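Local coordinates for protein L-Ala-D/L-Glu Epimerase (Escherichia coli, PDB 1JPD) that belongs to the enolase superfamily, joining an alpha+beta capping domain to a TIM-barrel-like domain, at residues A[8-14]-A[30-36]; A[61-65]-A[89-94]. All coordinates share one frame; numbering follows the deposited sequence.

Contact 1 of 2, residues A[8-14]-A[30-36]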
# COMPACT_ATOMS: atom_id res chain seq x y z
N LYS A 8 15.16 6.61 -18.87
CA LYS A 8 16.10 5.60 -18.41
C LYS A 8 15.30 4.63 -17.55
O LYS A 8 14.60 5.04 -16.61
CB LYS A 8 17.22 6.23 -17.57
CG LYS A 8 18.24 7.04 -18.37
CD LYS A 8 19.20 7.76 -17.43
CE LYS A 8 20.10 8.74 -18.17
NZ LYS A 8 20.85 9.62 -17.23
N VAL A 9 15.40 3.35 -17.88
CA VAL A 9 14.69 2.32 -17.15
C VAL A 9 15.69 1.31 -16.64
O VAL A 9 16.49 0.78 -17.40
CB VAL A 9 13.67 1.61 -18.07
CG1 VAL A 9 13.01 0.45 -17.33
CG2 VAL A 9 12.60 2.60 -18.51
N PHE A 10 15.66 1.06 -15.33
CA PHE A 10 16.57 0.08 -14.77
C PHE A 10 15.97 -0.68 -13.59
O PHE A 10 15.14 -0.16 -12.84
CB PHE A 10 17.92 0.73 -14.39
CG PHE A 10 17.80 1.95 -13.51
CD1 PHE A 10 17.98 1.85 -12.14
CD2 PHE A 10 17.53 3.19 -14.06
CE1 PHE A 10 17.90 2.97 -11.33
CE2 PHE A 10 17.45 4.33 -13.25
CZ PHE A 10 17.64 4.22 -11.89
N GLU A 11 16.41 -1.92 -13.46
CA GLU A 11 15.92 -2.83 -12.46
C GLU A 11 16.82 -2.89 -11.23
O GLU A 11 18.04 -2.85 -11.35
CB GLU A 11 15.78 -4.20 -13.14
CG GLU A 11 15.63 -5.41 -12.27
CD GLU A 11 15.50 -6.67 -13.10
OE1 GLU A 11 16.18 -6.75 -14.15
OE2 GLU A 11 14.74 -7.58 -12.72
N GLU A 12 16.22 -2.96 -10.04
CA GLU A 12 16.96 -3.03 -8.79
C GLU A 12 16.43 -4.06 -7.79
O GLU A 12 15.26 -4.01 -7.40
CB GLU A 12 16.97 -1.66 -8.09
CG GLU A 12 17.68 -0.56 -8.85
CD GLU A 12 17.74 0.73 -8.05
OE1 GLU A 12 16.90 0.93 -7.14
OE2 GLU A 12 18.63 1.57 -8.36
N ALA A 13 17.28 -4.98 -7.35
CA ALA A 13 16.88 -5.98 -6.37
C ALA A 13 17.51 -5.66 -5.02
O ALA A 13 18.68 -5.97 -4.79
CB ALA A 13 17.30 -7.37 -6.83
N TRP A 14 16.74 -5.03 -4.13
CA TRP A 14 17.25 -4.66 -2.81
C TRP A 14 17.15 -5.78 -1.77
O TRP A 14 16.09 -6.36 -1.56
CB TRP A 14 16.52 -3.43 -2.28
CG TRP A 14 16.65 -2.21 -3.16
CD1 TRP A 14 16.04 -1.99 -4.36
CD2 TRP A 14 17.41 -1.03 -2.87
NE1 TRP A 14 16.37 -0.74 -4.84
CE2 TRP A 14 17.21 -0.13 -3.94
CE3 TRP A 14 18.25 -0.65 -1.81
CZ2 TRP A 14 17.81 1.13 -3.99
CZ3 TRP A 14 18.85 0.61 -1.85
CH2 TRP A 14 18.63 1.48 -2.94
N ALA A 30 13.63 -7.39 -2.41
CA ALA A 30 12.51 -6.62 -2.94
C ALA A 30 12.88 -6.14 -4.32
O ALA A 30 13.74 -5.28 -4.47
CB ALA A 30 12.20 -5.43 -2.03
N ARG A 31 12.25 -6.68 -5.34
CA ARG A 31 12.57 -6.29 -6.70
C ARG A 31 11.76 -5.10 -7.20
O ARG A 31 10.54 -5.17 -7.27
CB ARG A 31 12.40 -7.48 -7.63
CG ARG A 31 13.42 -8.57 -7.33
CD ARG A 31 13.42 -9.68 -8.36
NE ARG A 31 14.71 -10.36 -8.33
CZ ARG A 31 15.75 -10.02 -9.08
NH1 ARG A 31 15.66 -9.01 -9.93
NH2 ARG A 31 16.90 -10.68 -8.95
N VAL A 32 12.45 -4.02 -7.54
CA VAL A 32 11.79 -2.82 -8.03
C VAL A 32 12.31 -2.36 -9.38
O VAL A 32 13.45 -2.63 -9.74
CB VAL A 32 11.94 -1.64 -7.03
CG1 VAL A 32 11.49 -2.07 -5.65
CG2 VAL A 32 13.39 -1.16 -7.01
N VAL A 33 11.47 -1.65 -10.11
CA VAL A 33 11.86 -1.12 -11.41
C VAL A 33 11.82 0.40 -11.30
O VAL A 33 10.82 0.98 -10.87
CB VAL A 33 10.90 -1.58 -12.52
CG1 VAL A 33 11.22 -0.85 -13.80
CG2 VAL A 33 11.04 -3.09 -12.73
N VAL A 34 12.91 1.04 -11.69
CA VAL A 34 12.99 2.49 -11.62
C VAL A 34 12.93 3.14 -13.00
O VAL A 34 13.48 2.62 -13.97
CB VAL A 34 14.29 2.96 -10.93
CG1 VAL A 34 14.26 4.46 -10.74
CG2 VAL A 34 14.48 2.25 -9.61
N VAL A 35 12.27 4.29 -13.07
CA VAL A 35 12.17 5.04 -14.30
C VAL A 35 12.57 6.49 -14.05
O VAL A 35 11.94 7.19 -13.25
CB VAL A 35 10.75 5.03 -14.89
CG1 VAL A 35 10.66 6.05 -16.03
CG2 VAL A 35 10.42 3.63 -15.39
N GLU A 36 13.61 6.93 -14.74
CA GLU A 36 14.09 8.29 -14.60
C GLU A 36 13.78 9.08 -15.87
O GLU A 36 14.17 8.69 -16.97
CB GLU A 36 15.60 8.26 -14.34
CG GLU A 36 16.25 9.62 -14.24
CD GLU A 36 17.64 9.55 -13.63
OE1 GLU A 36 18.48 10.39 -13.99
OE2 GLU A 36 17.89 8.65 -12.79
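Strands 8-14 and 30-36 pair as antiparallel neighbours in the three-stranded sheet of the N-terminal capping domain of an enolase-superfamily protein, strand 6-15 at the sheet's edge and strand 29-39 in its middle. Seven consecutive bridges fix the register, from Lys-8 with Glu-36 to Trp-14 with Ala-30, and the short axes run at 159° to one another. Each of the four hydrogen-bonded pairs contributes two backbone bonds; at Glu-12 and Val-32 both measure 2.8 Å between N and O.

The two faces differ. On one, Val-34 CB lies over the face of the Phe-10 ring, 3.9 Å from its centroid, a CH-pi contact. Phe-10 CG stands between its own backbone N and carbonyl carbon (chi1 53°), which swings the ring back over the partner strand. Farther along, Trp-14 NE1 donates to Glu-12 OE1 at 2.9 Å from above the carboxylate plane, while Val-32 CG2 sits at the indole edge, 3.7 Å from NE1. Arg-284 of helix 283-289 forms a salt bridge with the same carboxylate oxygen.

On the other face Val-9 CG2 meets Val-35 CG2 at 3.9 Å; the two side chains run alongside each other and pack on Ile-65 of helix 58-66. Ala-13 CB covers the centre of the Arg-31 guanidinium, 3.8 Å from CZ; that group is also salt-bridged through NH2 to Glu-29.

The pairing therefore rests on a ladder of backbone bonds, with valines packed against the domain's helices on one face and, on the other, a carboxylate whose negative charge is probably stabilised by the indole N-H and Arg-284.

Contact 2 of 2, residues A[61-65]-A[89-94]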
# COMPACT_ATOMS: atom_id res chain seq x y z
N VAL A 61 7.09 -5.90 -16.58
CA VAL A 61 6.85 -4.48 -16.37
C VAL A 61 7.80 -3.60 -17.18
O VAL A 61 7.41 -2.54 -17.66
CB VAL A 61 6.97 -4.13 -14.88
CG1 VAL A 61 6.70 -2.65 -14.68
CG2 VAL A 61 5.98 -4.97 -14.08
N MET A 62 9.05 -4.03 -17.32
CA MET A 62 10.01 -3.25 -18.09
C MET A 62 9.55 -3.21 -19.55
O MET A 62 9.64 -2.17 -20.21
CB MET A 62 11.42 -3.83 -17.98
CG MET A 62 12.02 -3.63 -16.61
SD MET A 62 13.71 -4.21 -16.50
CE MET A 62 14.56 -2.85 -17.31
N ALA A 63 9.05 -4.34 -20.03
CA ALA A 63 8.56 -4.40 -21.40
C ALA A 63 7.42 -3.39 -21.61
O ALA A 63 7.40 -2.68 -22.62
CB ALA A 63 8.08 -5.81 -21.72
N GLN A 64 6.49 -3.31 -20.66
CA GLN A 64 5.37 -2.38 -20.78
C GLN A 64 5.86 -0.94 -20.82
O GLN A 64 5.32 -0.12 -21.56
CB GLN A 64 4.39 -2.53 -19.62
CG GLN A 64 3.73 -3.88 -19.49
CD GLN A 64 2.70 -3.90 -18.38
OE1 GLN A 64 1.67 -3.22 -18.45
NE2 GLN A 64 2.97 -4.67 -17.33
N ILE A 65 6.87 -0.63 -20.01
CA ILE A 65 7.39 0.74 -19.97
C ILE A 65 8.06 1.10 -21.29
O ILE A 65 7.77 2.16 -21.87
CB ILE A 65 8.38 0.95 -18.78
CG1 ILE A 65 7.66 0.65 -17.45
CG2 ILE A 65 8.89 2.39 -18.75
CD1 ILE A 65 8.49 0.90 -16.21
N ALA A 89 2.04 -2.12 -12.06
CA ALA A 89 3.35 -1.57 -11.69
C ALA A 89 3.99 -0.67 -12.75
O ALA A 89 4.59 0.35 -12.41
CB ALA A 89 4.31 -2.70 -11.34
N ALA A 90 3.87 -1.06 -14.02
CA ALA A 90 4.46 -0.27 -15.09
C ALA A 90 3.90 1.14 -15.09
O ALA A 90 4.65 2.12 -15.00
CB ALA A 90 4.20 -0.93 -16.45
N ARG A 91 2.58 1.27 -15.18
CA ARG A 91 2.01 2.60 -15.19
C ARG A 91 2.35 3.36 -13.91
O ARG A 91 2.51 4.58 -13.94
CB ARG A 91 0.49 2.56 -15.37
CG ARG A 91 -0.10 3.93 -15.70
CD ARG A 91 -1.58 3.86 -16.04
NE ARG A 91 -2.43 3.72 -14.87
CZ ARG A 91 -3.75 3.59 -14.92
NH1 ARG A 91 -4.37 3.58 -16.09
NH2 ARG A 91 -4.46 3.48 -13.80
N ASN A 92 2.49 2.65 -12.80
CA ASN A 92 2.81 3.29 -11.54
C ASN A 92 4.16 4.01 -11.60
O ASN A 92 4.28 5.16 -11.17
CB ASN A 92 2.81 2.28 -10.40
CG ASN A 92 3.00 2.92 -9.04
OD1 ASN A 92 2.51 4.03 -8.79
ND2 ASN A 92 3.71 2.23 -8.14
N ALA A 93 5.18 3.33 -12.12
CA ALA A 93 6.50 3.94 -12.23
C ALA A 93 6.44 5.19 -13.12
O ALA A 93 6.98 6.24 -12.76
CB ALA A 93 7.50 2.96 -12.79
N LEU A 94 5.78 5.09 -14.27
CA LEU A 94 5.69 6.23 -15.17
C LEU A 94 4.88 7.39 -14.60
O LEU A 94 5.31 8.55 -14.65
CB LEU A 94 5.10 5.80 -16.51
CG LEU A 94 6.00 4.81 -17.25
CD1 LEU A 94 5.33 4.38 -18.54
CD2 LEU A 94 7.35 5.45 -17.51
O HOH W 1 2.09 -3.25 -15.12
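Val-61 and Ile-65, one helical turn apart, reach across to Ala-90 and Leu-94 where helix 58-66 packs on the start of helix 89-104, in the helical part of the enolase-type N-terminal domain. The short axes approach to 8.7 Å at a signed crossing angle of -54°, and the 5.0 Å between Val-61 CA and Ala-90 CA is the shortest CA-CA distance between the two segments. This closeness is consistent with the small residues on the second helix: Ala-89, Ala-90 and Ala-93 present only methyl groups.

Val-61 straddles the first turn of the second helix. Its CG1, anti to the backbone N (chi1 -180°), is directed at the Ala-90 backbone and lies 3.5 Å from Ala-90 CB, while CG2 turns to the methyl of Ala-89. Ala-90 CB points toward helix 58-66 and is received among Val-61, Gln-64 and Ile-65. Gln-64 CB lies 3.6 Å from Ala-90 CB, and the flat amide of Gln-64 turns a face to the same methyl, Ala-90 CB lying over Gln-64 CD at 3.8 Å.

Ile-65 divides its branches. CG1 touches Ala-90 CB and CD1 continues to Ala-93 CB, whereas CG2 is given to Leu-94, whose CD2 comes to 3.6 Å from it; the two side chains run antiparallel, overlapping alongside one another. Cys-48 of strand 42-48 touches Val-61, Ala-89 and Ala-93, so the alanine side of the interface also rests on the sheet.

No direct hydrogen bond joins the helices across this apolar surface. At its margin a water bridges them, accepting from Ala-90 N at 3.0 Å and, weakly, from Gln-64 NE2 at 2.8 Å.

In the fold
Contact 1 and contact 2 belong to the sheet and helix layers of one N-terminal domain, their centres about 10 Å apart and on the same side of the chain's centre. They meet directly: Ile-65 CD1 comes to 3.4 Å from Val-35 CG2, and Ile-65 CG2 lies 3.7 Å from Val-9 CG2, so this isoleucine touches both strands as well as the second helix. Leu-94 CD2 reaches Val-35 CG1 at 3.7 Å, bringing helix 89-104 onto the middle strand, while Met-62 CE packs on Val-9 CG1 at 3.6 Å. Along the chain, pairing 8-14 with 30-36 is completed before 61-65 begins.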